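Local coordinates for carbohydrate binding module (PDB 2W3J), which probably binds uronic acid sugars as a calcium-containing family 35 carbohydrate-binding module, at residues S13-I18 and D32-V37; A39-S44 and D116-I121; A69-N74 and I108-E113; I57-G62 and L81-N86; W2-S7 and D122-T127. All blocks are in the same frame, centred on the assembly; numbering follows the deposited sequence. Where two conformers were deposited one is given.

In the fold
The module is a beta-sandwich without helix, and the five contacts sample its two sheets and the loops at one end. Contacts 1, 2 and 3 all reach the sheet holding strands 11-14, 40-47 and 104-112. Contact 5 lies in the other sheet, where strand 120-126 runs between 2-5 and 51-60. Contact 2 packs one sheet on the other, and contact 4 ties strand 51-60 to the loop after 76-81. Contact 5 pairs an early strand with a late one and spans the other four along the chain. Its calcium and that of contact 1 sit in separate sites, with the contact centres about 17 Å apart. Contacts 1 and 2 are closest, at about 6 Å.

Contact 1: S13-I18 and D32-V37. With CA (calcium ion), chain B.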
# COMPACT_ATOMS: atom_id res chain seq x y z
N SER A 13 -5.93 -6.58 -5.80
CA SER A 13 -6.88 -7.18 -4.86
C SER A 13 -6.70 -6.56 -3.49
O SER A 13 -5.67 -5.96 -3.18
CB SER A 13 -6.69 -8.73 -4.76
OG SER A 13 -5.43 -9.06 -4.21
N ASN A 14 -7.73 -6.71 -2.66
CA ASN A 14 -7.65 -6.26 -1.28
C ASN A 14 -8.59 -7.09 -0.42
O ASN A 14 -9.68 -7.49 -0.88
CB ASN A 14 -8.10 -4.78 -1.12
CG ASN A 14 -9.53 -4.53 -1.61
OD1 ASN A 14 -9.77 -4.48 -2.80
ND2 ASN A 14 -10.48 -4.34 -0.67
N SER A 15 -8.15 -7.30 0.80
CA SER A 15 -9.06 -7.77 1.84
C SER A 15 -10.04 -6.66 2.19
O SER A 15 -9.78 -5.47 1.97
CB SER A 15 -8.25 -8.15 3.07
OG SER A 15 -7.40 -9.22 2.73
N GLY A 16 -11.19 -7.03 2.72
CA GLY A 16 -12.09 -5.97 3.20
C GLY A 16 -12.83 -5.28 2.08
O GLY A 16 -13.29 -5.92 1.13
N VAL A 17 -12.98 -3.96 2.19
CA VAL A 17 -13.81 -3.21 1.26
C VAL A 17 -13.08 -1.95 0.80
O VAL A 17 -12.04 -1.55 1.38
CB VAL A 17 -15.15 -2.77 1.94
CG1 VAL A 17 -15.89 -3.99 2.49
CG2 VAL A 17 -14.90 -1.76 3.03
N ILE A 18 -13.64 -1.31 -0.22
CA ILE A 18 -13.18 0.01 -0.60
C ILE A 18 -14.21 0.96 0.02
O ILE A 18 -15.42 0.66 0.02
CB ILE A 18 -13.15 0.13 -2.13
CG1 ILE A 18 -12.09 -0.87 -2.70
CG2 ILE A 18 -12.93 1.57 -2.60
CD1 ILE A 18 -12.16 -1.03 -4.17
N ASP A 32 -10.27 -0.35 3.19
CA ASP A 32 -10.55 -0.56 4.62
C ASP A 32 -10.61 -2.06 4.82
O ASP A 32 -11.59 -2.72 4.45
CB ASP A 32 -11.89 0.12 4.96
CG ASP A 32 -12.22 0.11 6.43
OD1 ASP A 32 -11.72 -0.75 7.16
OD2 ASP A 32 -13.04 0.96 6.85
N THR A 33 -9.52 -2.65 5.32
CA THR A 33 -9.50 -4.10 5.42
C THR A 33 -10.32 -4.57 6.60
O THR A 33 -10.59 -3.79 7.53
CB THR A 33 -8.06 -4.63 5.69
OG1 THR A 33 -7.54 -3.95 6.83
CG2 THR A 33 -7.14 -4.33 4.52
N GLU A 34 -10.68 -5.86 6.59
CA GLU A 34 -11.20 -6.43 7.81
C GLU A 34 -10.12 -6.46 8.90
O GLU A 34 -8.91 -6.26 8.64
CB GLU A 34 -11.79 -7.82 7.56
CG GLU A 34 -10.77 -8.94 7.59
CD GLU A 34 -9.80 -8.93 6.41
OE1 GLU A 34 -8.95 -9.86 6.34
OE2 GLU A 34 -9.89 -8.01 5.54
N ASN A 35 -10.56 -6.64 10.14
CA ASN A 35 -9.62 -6.65 11.25
C ASN A 35 -9.11 -8.08 11.43
O ASN A 35 -9.67 -8.88 12.20
CB ASN A 35 -10.29 -6.16 12.54
CG ASN A 35 -10.78 -4.75 12.43
OD1 ASN A 35 -10.23 -3.94 11.67
ND2 ASN A 35 -11.82 -4.43 13.19
N ALA A 36 -8.06 -8.43 10.69
CA ALA A 36 -7.55 -9.79 10.75
C ALA A 36 -6.06 -9.81 10.42
O ALA A 36 -5.59 -9.06 9.58
CB ALA A 36 -8.30 -10.70 9.78
N VAL A 37 -5.33 -10.70 11.09
CA VAL A 37 -3.95 -10.97 10.71
C VAL A 37 -3.93 -11.44 9.29
O VAL A 37 -4.80 -12.23 8.87
CB VAL A 37 -3.35 -12.08 11.62
CG1 VAL A 37 -1.99 -12.49 11.08
CG2 VAL A 37 -3.23 -11.54 13.02
CA CA B . -10.02 -1.62 8.53
O HOH W 1 -8.21 -0.72 7.20
O HOH W 2 -8.24 -2.95 9.48
O HOH W 3 -11.55 -2.09 10.27
O HOH W 4 -9.94 0.76 9.41
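Thr33 OG1 is gripped by two hydrogen bonds, one with Leu118 N and one with a calcium-bound water. The carbonyl oxygen of Asp32 has one hydrogen bond and one weaker CA-H...O contact. Val17 N donates to it almost straight, at 2.9 Å from Asp32 O and 174°, though from above the carbonyl plane. Gly16 CA lies 3.5 Å from Asp32 O. The return bond runs from Asp32 N to Val17 O, 2.8 Å and nearly along the C=O axis. Val17 and Asp32 therefore form one antiparallel hydrogen-bonded pair. Their side chains lie side by side and point the same way. Gly16, with positive phi, brings its CA to 3.9 Å from Thr33 CA.

The pair closes the small two-stranded sheet of 17-19 and 30-32 at one end of the beta-sandwich, and it delivers Asp32 and Thr33 to a calcium ion. CG of Asp32 is anti to the backbone N, and OD1 binds the metal at 2.4 Å. Thr33 contributes its carbonyl O at 2.5 Å. Four waters fill the other positions, which is consistent with a site where a uronic acid sugar could displace water, as in related family 35 modules. Three of the waters are also hydrogen-bonded by the protein, through Thr33 N, Thr33 OG1 and Asn35 OD1.

Glu34 starts in the crowded chi1 position and bends at chi2, so its carboxylate folds back against Ser15. Glu34 OE2 comes within 3.0 Å of Ser15 CB. Ser15 OG instead bonds Ser40 N.

Contact 2: A39-S44 and D116-I121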
# COMPACT_ATOMS: atom_id res chain seq x y z
N ALA A 39 -4.58 -9.70 6.59
CA ALA A 39 -5.34 -8.86 5.66
C ALA A 39 -4.31 -8.16 4.73
O ALA A 39 -3.31 -7.63 5.20
CB ALA A 39 -6.15 -7.82 6.41
N SER A 40 -4.62 -8.15 3.43
CA SER A 40 -3.65 -7.72 2.42
C SER A 40 -4.19 -6.84 1.32
O SER A 40 -5.39 -6.80 1.04
CB SER A 40 -3.01 -8.94 1.75
OG SER A 40 -3.96 -9.68 1.01
N ILE A 41 -3.25 -6.17 0.64
CA ILE A 41 -3.54 -5.46 -0.60
C ILE A 41 -2.41 -5.85 -1.55
O ILE A 41 -1.25 -6.01 -1.10
CB ILE A 41 -3.46 -3.96 -0.38
CG1 ILE A 41 -4.54 -3.52 0.60
CG2 ILE A 41 -3.65 -3.25 -1.74
CD1 ILE A 41 -4.36 -2.02 1.05
N VAL A 42 -2.75 -6.04 -2.82
CA VAL A 42 -1.76 -6.44 -3.84
C VAL A 42 -1.82 -5.49 -5.02
O VAL A 42 -2.90 -5.16 -5.51
CB VAL A 42 -2.08 -7.86 -4.36
CG1 VAL A 42 -1.09 -8.28 -5.45
CG2 VAL A 42 -2.04 -8.88 -3.18
N TRP A 43 -0.63 -5.09 -5.48
CA TRP A 43 -0.47 -4.23 -6.65
C TRP A 43 0.47 -4.91 -7.66
O TRP A 43 1.22 -5.84 -7.29
CB TRP A 43 0.19 -2.93 -6.26
CG TRP A 43 -0.61 -2.03 -5.29
CD1 TRP A 43 -1.55 -1.09 -5.64
CD2 TRP A 43 -0.47 -1.98 -3.87
NE1 TRP A 43 -1.99 -0.43 -4.49
CE2 TRP A 43 -1.33 -0.96 -3.40
CE3 TRP A 43 0.34 -2.66 -2.95
CZ2 TRP A 43 -1.43 -0.62 -2.06
CZ3 TRP A 43 0.24 -2.32 -1.60
CH2 TRP A 43 -0.65 -1.32 -1.17
N SER A 44 0.42 -4.44 -8.91
CA SER A 44 1.32 -4.98 -9.96
C SER A 44 1.88 -3.78 -10.73
O SER A 44 1.12 -2.90 -11.15
CB SER A 44 0.53 -5.86 -10.92
OG SER A 44 1.35 -6.44 -11.96
N ASP A 116 -5.67 -5.99 14.12
CA ASP A 116 -6.32 -4.76 13.71
C ASP A 116 -6.31 -4.57 12.20
O ASP A 116 -6.80 -3.56 11.70
CB ASP A 116 -5.66 -3.56 14.38
CG ASP A 116 -6.07 -3.39 15.83
OD1 ASP A 116 -6.95 -4.17 16.30
OD2 ASP A 116 -5.52 -2.48 16.49
N GLY A 117 -5.76 -5.54 11.47
CA GLY A 117 -5.66 -5.42 10.00
C GLY A 117 -4.74 -4.29 9.55
O GLY A 117 -3.86 -3.83 10.29
N LEU A 118 -4.92 -3.84 8.30
CA LEU A 118 -4.17 -2.68 7.84
C LEU A 118 -4.79 -1.35 8.28
O LEU A 118 -5.99 -1.27 8.57
CB LEU A 118 -4.09 -2.69 6.31
CG LEU A 118 -3.42 -3.94 5.69
CD1 LEU A 118 -3.43 -3.84 4.15
CD2 LEU A 118 -1.96 -4.02 6.23
N ALA A 119 -3.96 -0.31 8.35
CA ALA A 119 -4.45 1.06 8.31
C ALA A 119 -5.28 1.22 7.03
O ALA A 119 -5.21 0.39 6.11
CB ALA A 119 -3.30 2.04 8.30
N ASN A 120 -6.08 2.28 6.96
CA ASN A 120 -6.83 2.53 5.73
C ASN A 120 -5.82 3.01 4.71
O ASN A 120 -5.15 4.00 4.93
CB ASN A 120 -7.89 3.62 5.97
CG ASN A 120 -9.00 3.13 6.88
OD1 ASN A 120 -9.23 1.91 7.00
ND2 ASN A 120 -9.75 4.07 7.46
N ILE A 121 -5.73 2.31 3.58
CA ILE A 121 -4.64 2.62 2.62
C ILE A 121 -5.19 3.42 1.43
O ILE A 121 -6.04 2.92 0.68
CB ILE A 121 -3.98 1.35 2.10
CG1 ILE A 121 -3.49 0.48 3.28
CG2 ILE A 121 -2.81 1.74 1.11
CD1 ILE A 121 -2.50 1.22 4.19
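Ile41 holds CG1 anti to the carbonyl carbon and then extends, with CD1 anti across chi2 (171°), so CD1 reaches straight into the interior. Ile121 also has CG1 anti to its carbonyl carbon, but it turns back at chi2 (-58°), which leaves CG1 rather than its tip facing Ile41. The two side chains cross obliquely. CD1 of Ile41 meets CG1 of Ile121 at 3.5 Å, slightly tighter than ordinary van der Waals contact, and lies 3.6 Å from Ile121 CB.

Leu118 approaches the same Ile41 tip from the loop before strand 120-126. Its CD1 touches Ile41 CD1 at 3.7 Å, while Leu118 CG packs against Ala39 O, also at 3.7 Å. Strand 40-47 belongs to one sheet of the beta-sandwich and strand 120-126 to the other, so this is apolar packing between the two layers. The touching parts run 30° apart. Phe11 and Ile31 also pack on Ile41.

Trp43 extends the row. CG2 of Ile41 sits 3.4 Å above one face of its indole, offset toward the rim. From the opposing sheet, Ile121 CG2 comes to the edge of the ring, near its plane, 4.2 Å from Trp43 CZ2. At the other end Ala39 CB faces Gly117 CA at 4.3 Å. There the Leu118 backbone is held at both its N and its O: Thr33 OG1 hydrogen-bonds N, and Arg67 NH1 hydrogen-bonds O.

Contact 3: A69-N74 and I108-E113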
# COMPACT_ATOMS: atom_id res chain seq x y z
N ALA A 69 2.43 -3.78 9.51
CA ALA A 69 2.20 -4.58 8.31
C ALA A 69 3.52 -4.76 7.57
O ALA A 69 4.38 -3.89 7.62
CB ALA A 69 1.22 -3.88 7.36
N THR A 70 3.64 -5.84 6.84
CA THR A 70 4.88 -6.13 6.12
C THR A 70 4.73 -5.84 4.65
O THR A 70 3.73 -6.23 4.04
CB THR A 70 5.28 -7.62 6.27
OG1 THR A 70 5.18 -8.02 7.64
CG2 THR A 70 6.69 -7.89 5.70
N VAL A 71 5.75 -5.20 4.08
CA VAL A 71 5.82 -4.94 2.65
C VAL A 71 6.53 -6.15 2.01
O VAL A 71 7.64 -6.49 2.44
CB VAL A 71 6.62 -3.65 2.37
CG1 VAL A 71 6.79 -3.41 0.86
CG2 VAL A 71 5.90 -2.45 3.04
N VAL A 72 5.84 -6.81 1.09
CA VAL A 72 6.33 -7.98 0.38
C VAL A 72 6.55 -7.59 -1.08
O VAL A 72 5.63 -7.09 -1.72
CB VAL A 72 5.31 -9.11 0.43
CG1 VAL A 72 5.81 -10.35 -0.33
CG2 VAL A 72 4.99 -9.46 1.89
N VAL A 73 7.74 -7.84 -1.63
CA VAL A 73 7.93 -7.46 -3.04
C VAL A 73 8.42 -8.69 -3.79
O VAL A 73 9.40 -9.32 -3.35
CB VAL A 73 8.94 -6.30 -3.16
CG1 VAL A 73 9.20 -5.97 -4.64
CG2 VAL A 73 8.42 -5.04 -2.39
N ASN A 74 7.70 -9.06 -4.84
CA ASN A 74 8.00 -10.28 -5.60
C ASN A 74 8.08 -11.51 -4.69
O ASN A 74 9.01 -12.32 -4.80
CB ASN A 74 9.29 -10.08 -6.37
CG ASN A 74 9.15 -9.01 -7.41
OD1 ASN A 74 10.04 -8.18 -7.61
ND2 ASN A 74 8.01 -9.00 -8.08
N ILE A 108 3.75 -6.13 -5.49
CA ILE A 108 3.97 -5.54 -4.21
C ILE A 108 2.73 -5.93 -3.39
O ILE A 108 1.62 -5.83 -3.90
CB ILE A 108 4.02 -4.00 -4.27
CG1 ILE A 108 5.21 -3.54 -5.15
CG2 ILE A 108 4.13 -3.44 -2.87
CD1 ILE A 108 5.34 -1.99 -5.15
N LYS A 109 2.95 -6.42 -2.17
CA LYS A 109 1.84 -6.79 -1.31
C LYS A 109 2.08 -6.16 0.07
O LYS A 109 3.22 -6.05 0.56
CB LYS A 109 1.69 -8.33 -1.25
CG LYS A 109 0.50 -8.86 -0.44
CD LYS A 109 0.43 -10.43 -0.58
CE LYS A 109 -0.90 -11.04 -0.02
NZ LYS A 109 -1.01 -12.55 -0.27
N LEU A 110 1.00 -5.73 0.72
CA LEU A 110 1.12 -5.26 2.06
C LEU A 110 0.24 -6.17 2.91
O LEU A 110 -0.93 -6.41 2.56
CB LEU A 110 0.59 -3.83 2.13
CG LEU A 110 0.72 -3.08 3.46
CD1 LEU A 110 2.17 -2.77 3.85
CD2 LEU A 110 -0.04 -1.73 3.35
N VAL A 111 0.81 -6.69 4.01
CA VAL A 111 0.18 -7.79 4.76
C VAL A 111 0.13 -7.47 6.25
O VAL A 111 1.15 -7.22 6.89
CB VAL A 111 0.97 -9.13 4.57
CG1 VAL A 111 0.27 -10.29 5.36
CG2 VAL A 111 1.07 -9.50 3.08
N ALA A 112 -1.08 -7.47 6.82
CA ALA A 112 -1.25 -7.08 8.22
C ALA A 112 -0.58 -8.09 9.17
O ALA A 112 -0.77 -9.29 9.03
CB ALA A 112 -2.76 -7.03 8.56
N GLU A 113 0.12 -7.56 10.16
CA GLU A 113 0.78 -8.41 11.14
C GLU A 113 -0.03 -8.61 12.40
O GLU A 113 0.34 -9.45 13.25
CB GLU A 113 2.12 -7.82 11.52
CG GLU A 113 3.09 -7.90 10.39
CD GLU A 113 4.50 -7.83 10.87
OE1 GLU A 113 4.79 -8.50 11.88
OE2 GLU A 113 5.31 -7.10 10.24
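Leu110 CD1 sits at the apolar centre, touching CB of Ala69 and CG2 of Val71, each 3.8 Å from it. CG of Leu110 is anti to the backbone N, and a chi2 of 67° swings CD1 across toward strand 69-73. Ala69, Val71 and Val73 share this face with Ile108, Leu110 and Ala112. It is the inner face of the sheet, covered by Ile99 from strand 93-101 and by Phe83 and Leu118 from loops.

The opposite face carries Thr70, Val72, Lys109 and Val111. Val72 CG2 meets Val111 CG2 obliquely at 4.1 Å. Lys109 stays extended, and its chain leads away from Val72 toward the outside.

Between the faces runs regular antiparallel pairing. Thr70 with Val111 and Val72 with Lys109 are the hydrogen-bonded pairs. Val72 N to Lys109 O is the straightest bond, 2.8 Å and 174°, with the donor in the carbonyl plane. Val111 N to Thr70 O is more bent, at 3.0 Å and 146°. Short CA-H contacts, such as Leu110 CA to Thr70 O at 3.4 Å, fill the non-hydrogen-bonded positions.

At the polar edge, Thr70 OG1 donates to Glu113 OE2 at 2.8 Å. It meets the carboxylate from above its plane, and the two side chains cross at about a right angle. Thr80 OG1 on the neighbouring strand 76-81 also bonds OE2. Two hydroxyls on one carboxylate oxygen would suit an ionised Glu113, and they tie the turn after strand 104-112 to two adjoining strands.

Contact 4: I57-G62 and L81-N86; sequences IRFGNG and LDFPTN
One face of the Phe59 ring carries the edge of Phe83, whose CD1 sits 3.4 Å above the plane of the Phe59 ring and over its centre. The pair is T-shaped, with centroids 4.8 Å apart and planes at 77°. At the Phe59 edge, in its plane, lie the carbonyl oxygens of Ile57 and Pro84. Pro84 O is 3.7 Å from Phe59 CE1. The Phe83 ring has Phe59 CG and Ile57 CG2 at its own edge, with Ile57 CG2 4.0 Å from Phe83 CE1. Phe59 takes the crowded chi1 position (68°), which turns its face toward Phe83. Ile57 also reaches Leu81, CD1 to CD1.

Polar bonds take over at Asn61. Its CG is anti to the backbone N, and ND2 donates to Phe83 O at 2.9 Å. The acceptor lies in the amide plane, but the donor approaches from above the carbonyl plane. ND2 also bonds Ser65 O, and OD1 accepts from Gly63 N, so both ends of the amide are used. Asn86 N donates to Asn61 O at 3.0 Å, nearly along the C=O axis. A water accepts from Asn61 N and is also hydrogen-bonded to Asn86 OD1. Asn86 OD1 also takes Asn88 N, while Thr85 OG1 bonds Gly63 O and Ser87 N.

Residues 81-86 thus leave strand 76-81 of one sheet of the beta-sandwich and pack on strand 51-60 of the other. That strand lies between strand 120-126, which packs Ile121 on Ile57 and Phe59, and strand 93-101, whose Gln93 touches Phe59, Pro84 and Asn86.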
# COMPACT_ATOMS: atom_id res chain seq x y z
N ILE A 57 3.60 5.13 1.01
CA ILE A 57 2.23 4.67 1.25
C ILE A 57 1.51 5.73 2.03
O ILE A 57 2.00 6.19 3.06
CB ILE A 57 2.24 3.34 2.05
CG1 ILE A 57 2.99 2.28 1.24
CG2 ILE A 57 0.78 2.87 2.32
CD1 ILE A 57 3.32 0.96 2.04
N ARG A 58 0.35 6.17 1.52
CA ARG A 58 -0.43 7.18 2.23
C ARG A 58 -1.59 6.46 2.92
O ARG A 58 -2.26 5.62 2.33
CB ARG A 58 -0.96 8.24 1.26
CG ARG A 58 -1.63 9.43 1.93
CD ARG A 58 -1.92 10.54 0.88
NE ARG A 58 -2.42 11.76 1.50
CZ ARG A 58 -3.71 12.13 1.53
NH1 ARG A 58 -4.66 11.36 1.01
NH2 ARG A 58 -4.03 13.27 2.13
N PHE A 59 -1.81 6.77 4.19
CA PHE A 59 -2.72 5.94 4.99
C PHE A 59 -3.40 6.74 6.07
O PHE A 59 -2.92 7.84 6.47
CB PHE A 59 -1.94 4.75 5.63
CG PHE A 59 -0.94 5.17 6.70
CD1 PHE A 59 -1.29 5.16 8.07
CD2 PHE A 59 0.35 5.54 6.34
CE1 PHE A 59 -0.35 5.51 9.05
CE2 PHE A 59 1.30 5.91 7.32
CZ PHE A 59 0.96 5.88 8.67
N GLY A 60 -4.51 6.18 6.55
CA GLY A 60 -5.22 6.76 7.68
C GLY A 60 -5.21 5.76 8.82
O GLY A 60 -5.46 4.56 8.65
N ASN A 61 -4.87 6.27 9.98
CA ASN A 61 -4.98 5.46 11.20
C ASN A 61 -5.17 6.39 12.40
O ASN A 61 -4.24 7.03 12.89
CB ASN A 61 -3.75 4.54 11.40
CG ASN A 61 -3.90 3.70 12.68
OD1 ASN A 61 -4.99 3.65 13.24
ND2 ASN A 61 -2.81 3.02 13.12
N GLY A 62 -6.42 6.47 12.85
CA GLY A 62 -6.74 7.23 14.07
C GLY A 62 -7.24 6.28 15.15
O GLY A 62 -7.86 6.71 16.11
N LEU A 81 6.50 -2.19 8.57
CA LEU A 81 6.27 -0.79 8.85
C LEU A 81 5.26 -0.70 9.98
O LEU A 81 4.41 -1.56 10.12
CB LEU A 81 5.70 -0.07 7.61
CG LEU A 81 6.58 -0.10 6.34
CD1 LEU A 81 5.92 0.69 5.18
CD2 LEU A 81 7.92 0.47 6.68
N ASP A 82 5.36 0.36 10.77
CA ASP A 82 4.56 0.50 11.99
C ASP A 82 3.11 0.96 11.72
O ASP A 82 2.17 0.47 12.35
CB ASP A 82 5.24 1.52 12.90
CG ASP A 82 4.73 1.47 14.33
OD1 ASP A 82 4.67 0.34 14.90
OD2 ASP A 82 4.40 2.56 14.89
N PHE A 83 2.94 1.95 10.82
CA PHE A 83 1.61 2.57 10.62
C PHE A 83 0.97 3.05 11.93
O PHE A 83 -0.06 2.55 12.36
CB PHE A 83 0.66 1.61 9.91
CG PHE A 83 1.08 1.28 8.51
CD1 PHE A 83 0.75 2.13 7.44
CD2 PHE A 83 1.78 0.12 8.24
CE1 PHE A 83 1.13 1.81 6.11
CE2 PHE A 83 2.19 -0.18 6.93
CZ PHE A 83 1.86 0.66 5.87
N PRO A 84 1.61 4.02 12.57
CA PRO A 84 1.19 4.49 13.87
C PRO A 84 -0.16 5.16 13.79
O PRO A 84 -0.55 5.67 12.72
CB PRO A 84 2.25 5.52 14.21
CG PRO A 84 2.76 6.02 12.90
CD PRO A 84 2.80 4.74 12.07
N THR A 85 -0.86 5.19 14.92
CA THR A 85 -2.05 6.02 15.01
C THR A 85 -1.72 7.47 15.37
O THR A 85 -0.79 7.75 16.14
CB THR A 85 -3.04 5.45 16.02
OG1 THR A 85 -4.12 6.37 16.17
CG2 THR A 85 -2.38 5.29 17.41
N ASN A 86 -2.48 8.43 14.83
CA ASN A 86 -2.42 9.79 15.32
C ASN A 86 -3.77 10.25 15.93
O ASN A 86 -3.95 11.43 16.19
CB ASN A 86 -2.01 10.76 14.19
CG ASN A 86 -3.01 10.74 13.04
OD1 ASN A 86 -4.01 10.04 13.12
ND2 ASN A 86 -2.74 11.53 11.98
O HOH W 5 -4.35 9.07 10.52

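Contact 5: W2-S7 and D122-T127. With CA (calcium ion), chain C.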
# COMPACT_ATOMS: atom_id res chain seq x y z
N TRP A 2 4.81 6.57 -10.40
CA TRP A 2 3.42 6.24 -10.66
C TRP A 2 2.70 6.23 -9.31
O TRP A 2 3.22 5.70 -8.32
CB TRP A 2 3.24 4.89 -11.36
CG TRP A 2 1.89 4.77 -11.94
CD1 TRP A 2 0.81 4.13 -11.40
CD2 TRP A 2 1.43 5.38 -13.16
NE1 TRP A 2 -0.29 4.29 -12.22
CE2 TRP A 2 0.07 5.05 -13.30
CE3 TRP A 2 2.05 6.16 -14.15
CZ2 TRP A 2 -0.70 5.45 -14.41
CZ3 TRP A 2 1.30 6.56 -15.24
CH2 TRP A 2 -0.07 6.22 -15.35
N LEU A 3 1.51 6.81 -9.30
CA LEU A 3 0.67 6.80 -8.11
C LEU A 3 -0.43 5.80 -8.31
O LEU A 3 -1.26 5.94 -9.24
CB LEU A 3 0.09 8.20 -7.88
CG LEU A 3 -0.90 8.36 -6.73
CD1 LEU A 3 -0.20 8.04 -5.41
CD2 LEU A 3 -1.50 9.81 -6.69
N PHE A 4 -0.47 4.77 -7.45
CA PHE A 4 -1.41 3.65 -7.59
C PHE A 4 -2.62 3.82 -6.65
O PHE A 4 -2.44 3.87 -5.45
CB PHE A 4 -0.71 2.33 -7.18
CG PHE A 4 0.39 1.91 -8.15
CD1 PHE A 4 0.14 0.94 -9.09
CD2 PHE A 4 1.65 2.49 -8.08
CE1 PHE A 4 1.16 0.53 -9.99
CE2 PHE A 4 2.66 2.11 -8.98
CZ PHE A 4 2.39 1.13 -9.93
N GLU A 5 -3.80 3.91 -7.24
CA GLU A 5 -5.07 4.07 -6.52
C GLU A 5 -5.85 2.77 -6.60
O GLU A 5 -5.76 1.99 -7.58
CB GLU A 5 -5.89 5.19 -7.19
CG GLU A 5 -5.19 6.52 -7.14
CD GLU A 5 -5.26 7.19 -5.78
OE1 GLU A 5 -5.95 6.67 -4.87
OE2 GLU A 5 -4.63 8.27 -5.60
N GLU A 6 -6.70 2.55 -5.60
CA GLU A 6 -7.63 1.44 -5.69
C GLU A 6 -8.54 1.57 -6.92
O GLU A 6 -8.86 2.69 -7.37
CB GLU A 6 -8.44 1.35 -4.40
CG GLU A 6 -9.44 2.48 -4.16
CD GLU A 6 -8.81 3.88 -4.05
OE1 GLU A 6 -7.68 4.02 -3.52
OE2 GLU A 6 -9.48 4.87 -4.47
N SER A 7 -8.91 0.42 -7.47
CA SER A 7 -9.78 0.33 -8.64
C SER A 7 -9.19 0.98 -9.91
O SER A 7 -9.92 1.30 -10.86
CB SER A 7 -11.17 0.92 -8.33
OG SER A 7 -11.67 0.40 -7.11
N ASP A 122 -4.74 4.66 1.32
CA ASP A 122 -5.23 5.58 0.27
C ASP A 122 -4.57 5.25 -1.08
O ASP A 122 -5.21 5.20 -2.13
CB ASP A 122 -4.90 7.01 0.67
CG ASP A 122 -5.34 8.01 -0.37
OD1 ASP A 122 -6.42 7.78 -0.98
OD2 ASP A 122 -4.62 9.01 -0.53
N SER A 123 -3.26 5.05 -1.03
CA SER A 123 -2.51 4.87 -2.28
C SER A 123 -1.10 4.42 -1.96
O SER A 123 -0.62 4.53 -0.82
CB SER A 123 -2.42 6.23 -3.01
OG SER A 123 -1.76 7.22 -2.17
N ILE A 124 -0.42 3.92 -2.98
CA ILE A 124 1.02 3.76 -2.92
C ILE A 124 1.63 4.48 -4.13
O ILE A 124 1.10 4.40 -5.23
CB ILE A 124 1.47 2.27 -2.80
CG1 ILE A 124 2.97 2.22 -2.53
CG2 ILE A 124 1.11 1.38 -4.01
CD1 ILE A 124 3.42 0.79 -2.25
N ARG A 125 2.70 5.23 -3.86
CA ARG A 125 3.39 6.01 -4.89
C ARG A 125 4.80 5.45 -5.02
O ARG A 125 5.53 5.40 -4.03
CB ARG A 125 3.48 7.48 -4.45
CG ARG A 125 4.08 8.45 -5.50
CD ARG A 125 4.33 9.80 -4.87
NE ARG A 125 3.12 10.42 -4.33
CZ ARG A 125 2.30 11.18 -5.04
NH1 ARG A 125 2.54 11.40 -6.33
NH2 ARG A 125 1.22 11.71 -4.48
N VAL A 126 5.18 5.01 -6.22
CA VAL A 126 6.54 4.54 -6.42
C VAL A 126 7.31 5.60 -7.24
O VAL A 126 6.91 5.92 -8.37
CB VAL A 126 6.53 3.18 -7.14
CG1 VAL A 126 7.99 2.65 -7.40
CG2 VAL A 126 5.70 2.16 -6.31
N THR A 127 8.37 6.13 -6.66
CA THR A 127 9.13 7.18 -7.34
C THR A 127 10.27 6.62 -8.18
O THR A 127 10.79 5.54 -7.92
CB THR A 127 9.67 8.25 -6.38
OG1 THR A 127 10.48 7.63 -5.38
CG2 THR A 127 8.52 8.98 -5.73
CA CA C . -7.16 6.46 -2.82
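Strands 2-5 and 120-126 pair antiparallel at the edge of one sheet of the beta-sandwich. On its other side strand 120-126 pairs with strand 51-60, where Asp122 and Ser123 both face Arg58 in a classic beta bulge. Phe4 N to Ile124 O is the shortest backbone bond, at 2.7 Å.

On the inner face, Phe4 turns its ring so that Ile124 O lies at the edge, in plane. Trp2 CD1 stands 3.5 Å above the Phe4 ring plane, over its centre. Phe4 CB packs on Ile124 CG2 at 3.8 Å, and Phe4 CE2 reaches Val126 CG2. On the other face, Leu3 crosses Arg125 obliquely. Leu3 CD1 lies over one face of the Arg125 guanidinium, 4.0 Å above its plane, and also touches Ser123.

Glu5 and Glu6 both bend at chi2 toward a calcium ion. Glu5 OE1 lies 2.4 Å and Glu6 OE1 2.6 Å from the calcium, and Glu6 OE2 is hydrogen-bonded to Thr28 OG1. Thr26 and Gly29 complete the site. The calcium probably offsets the crowding of three carboxylates. Asp122 binds it twice, through backbone O and OD1, and its OD2 forms a salt bridge with Arg58 NH1.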